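Local coordinates for fimbrial structural subunit (Actinomyces naeslundii, PDB 3QDH), which forms the shaft of type 2 fimbriae and mediates adhesion of the bacterium to streptococci and host cells during oral biofilm development, at residues K42-R47 with A123-D128. Sequence-based numbering, arbitrary orientation.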
loop_
_atom_site.group_PDB
_atom_site.type_symbol
_atom_site.label_atom_id
_atom_site.label_comp_id
_atom_site.label_asym_id
_atom_site.label_seq_id
_atom_site.Cartn_x
_atom_site.Cartn_y
_atom_site.Cartn_z
ATOM N N LYS A 42 7.777 -19.152 23.832
ATOM C CA LYS A 42 7.983 -20.340 23.005
ATOM C C LYS A 42 8.183 -19.863 21.579
ATOM O O LYS A 42 8.956 -20.449 20.805
ATOM C CB LYS A 42 6.759 -21.256 23.056
ATOM C CG LYS A 42 6.446 -21.885 24.422
ATOM C CD LYS A 42 5.173 -22.731 24.267
ATOM C CE LYS A 42 4.471 -22.963 25.575
ATOM N NZ LYS A 42 3.194 -23.718 25.368
ATOM N N TYR A 43 7.468 -18.793 21.228
ATOM C CA TYR A 43 7.594 -18.184 19.916
ATOM C C TYR A 43 6.911 -16.821 19.917
ATOM O O TYR A 43 6.158 -16.505 20.828
ATOM C CB TYR A 43 7.003 -19.094 18.797
ATOM C CG TYR A 43 5.595 -19.564 19.092
ATOM C CD1 TYR A 43 4.486 -18.769 18.777
ATOM C CD2 TYR A 43 5.372 -20.815 19.686
ATOM C CE1 TYR A 43 3.177 -19.203 19.102
ATOM C CE2 TYR A 43 4.085 -21.262 19.997
ATOM C CZ TYR A 43 2.999 -20.456 19.702
ATOM O OH TYR A 43 1.737 -20.912 20.002
ATOM N N PHE A 44 7.200 -16.025 18.898
ATOM C CA PHE A 44 6.583 -14.712 18.699
ATOM C C PHE A 44 6.653 -14.392 17.206
ATOM O O PHE A 44 7.735 -14.248 16.643
ATOM C CB PHE A 44 7.301 -13.634 19.550
ATOM C CG PHE A 44 6.601 -12.291 19.560
ATOM C CD1 PHE A 44 6.120 -11.750 20.753
ATOM C CD2 PHE A 44 6.440 -11.574 18.386
ATOM C CE1 PHE A 44 5.461 -10.502 20.763
ATOM C CE2 PHE A 44 5.781 -10.325 18.381
ATOM C CZ PHE A 44 5.306 -9.791 19.565
ATOM N N GLN A 45 5.492 -14.283 16.558
ATOM C CA GLN A 45 5.434 -14.103 15.111
ATOM C C GLN A 45 4.404 -13.046 14.740
ATOM O O GLN A 45 3.289 -13.069 15.258
ATOM C CB GLN A 45 5.064 -15.437 14.437
ATOM C CG GLN A 45 4.977 -15.416 12.892
ATOM C CD GLN A 45 4.519 -16.759 12.340
ATOM O OE1 GLN A 45 5.332 -17.610 11.948
ATOM N NE2 GLN A 45 3.215 -16.967 12.339
ATOM N N LEU A 46 4.776 -12.137 13.836
ATOM C CA LEU A 46 3.805 -11.257 13.198
ATOM C C LEU A 46 3.408 -11.896 11.859
ATOM O O LEU A 46 4.269 -12.305 11.071
ATOM C CB LEU A 46 4.384 -9.852 12.985
ATOM C CG LEU A 46 4.805 -9.039 14.233
ATOM C CD1 LEU A 46 5.539 -7.768 13.804
ATOM C CD2 LEU A 46 3.616 -8.713 15.147
ATOM N N ARG A 47 2.103 -11.992 11.622
ATOM C CA ARG A 47 1.573 -12.705 10.463
ATOM C C ARG A 47 0.585 -11.806 9.737
ATOM O O ARG A 47 -0.153 -11.059 10.370
ATOM C CB ARG A 47 0.858 -13.978 10.901
ATOM C CG ARG A 47 0.398 -14.881 9.748
ATOM C CD ARG A 47 -0.237 -16.147 10.289
ATOM N NE ARG A 47 0.754 -17.066 10.862
ATOM C CZ ARG A 47 0.463 -18.279 11.331
ATOM N NH1 ARG A 47 -0.802 -18.715 11.309
ATOM N NH2 ARG A 47 1.426 -19.059 11.820
ATOM N N ALA A 123 -3.627 -7.963 10.392
ATOM C CA ALA A 123 -2.434 -8.715 10.772
ATOM C C ALA A 123 -2.711 -9.395 12.100
ATOM O O ALA A 123 -3.665 -9.035 12.805
ATOM C CB ALA A 123 -1.217 -7.783 10.874
ATOM N N GLN A 124 -1.890 -10.386 12.436
ATOM C CA GLN A 124 -2.046 -11.111 13.680
ATOM C C GLN A 124 -0.716 -11.209 14.426
ATOM O O GLN A 124 0.343 -11.094 13.817
ATOM C CB GLN A 124 -2.568 -12.514 13.383
ATOM C CG GLN A 124 -4.022 -12.520 12.928
ATOM C CD GLN A 124 -4.514 -13.884 12.548
ATOM O OE1 GLN A 124 -3.774 -14.698 11.988
ATOM N NE2 GLN A 124 -5.789 -14.147 12.833
ATOM N N VAL A 125 -0.781 -11.403 15.737
ATOM C CA VAL A 125 0.398 -11.778 16.508
ATOM C C VAL A 125 0.178 -13.194 17.028
ATOM O O VAL A 125 -0.827 -13.485 17.688
ATOM C CB VAL A 125 0.783 -10.741 17.611
ATOM C CG1 VAL A 125 -0.382 -10.443 18.546
ATOM C CG2 VAL A 125 2.004 -11.216 18.409
ATOM N N ILE A 126 1.097 -14.079 16.666
ATOM C CA ILE A 126 1.060 -15.481 17.067
ATOM C C ILE A 126 2.199 -15.662 18.056
ATOM O O ILE A 126 3.365 -15.697 17.668
ATOM C CB ILE A 126 1.255 -16.441 15.838
ATOM C CG1 ILE A 126 0.353 -16.046 14.643
ATOM C CG2 ILE A 126 1.105 -17.920 16.236
ATOM C CD1 ILE A 126 -1.072 -15.777 14.973
ATOM N N SER A 127 1.861 -15.730 19.338
ATOM C CA SER A 127 2.878 -15.891 20.374
ATOM C C SER A 127 2.349 -16.706 21.548
ATOM O O SER A 127 1.137 -16.843 21.735
ATOM C CB SER A 127 3.444 -14.538 20.837
ATOM O OG SER A 127 2.460 -13.725 21.449
ATOM N N ASP A 128 3.273 -17.278 22.308
ATOM C CA ASP A 128 2.914 -18.041 23.492
ATOM C C ASP A 128 4.088 -18.028 24.454
ATOM O O ASP A 128 5.240 -17.864 24.039
ATOM C CB ASP A 128 2.542 -19.471 23.084
ATOM C CG ASP A 128 1.690 -20.186 24.125
ATOM O OD1 ASP A 128 1.116 -19.541 25.043
ATOM O OD2 ASP A 128 1.593 -21.419 23.998
HETATM O O HOH W 1 -0.474 -19.297 19.925
HETATM O O HOH W 2 1.521 -22.865 21.781
HETATM O O HOH W 3 -3.633 -17.266 11.562
#
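Phe44 and Val125 form the apolar centre on one face of this two-stranded antiparallel ladder. Phe44, with CG anti to the backbone N (chi1 -171°), sends its ring out from that face, and methyl CG2 of Val125 sits over one side of the ring in a CH-pi contact, 4.1 Å from the centroid and displaced toward the rim. Leu46 adds a looser touch of CD2 on Val125. On the other face Ile126 fills the middle. Its CG2 meets CE1 of Tyr43 at 3.8 Å, while CG1 lies over the centre of the Arg47 guanidinium, 3.9 Å from NE. Tyr43 takes the crowded chi1 position (51°), which lays its ring over the neighbouring strand, with the backbone N of Asp128 above one face.

Between the faces runs the backbone ladder. Gln45 and Ile126 are a hydrogen-bonded pair, the bond from Ile126 N to Gln45 O being 2.8 Å long and nearly straight (172°); Arg47 and Gln124 repeat the pattern, but Asp128 N to Tyr43 O is weak at 3.3 Å. At the polar end Lys42 stretches alongside Asp128, and its NZ reaches OD2 in a 3.1 Å salt bridge, from above the carboxylate plane. A water links that same OD2 to Tyr43 OH, tying the phenol to the ion pair. At the far end another water joins Arg47 NH1 to Gln124 OE1, while the guanidinium also donates to the carbonyls of Pro142 and Ala143, and Gln124 NE2 is bonded to Thr150 OG1.

Within this N2-type domain of the adhesin, strand 82-87 pairs with the other edge of strand 39-49, and helix 89-96 packs Leu92 and Ile95 against Phe44, whose side chain is about 14 Å from the bound zinc.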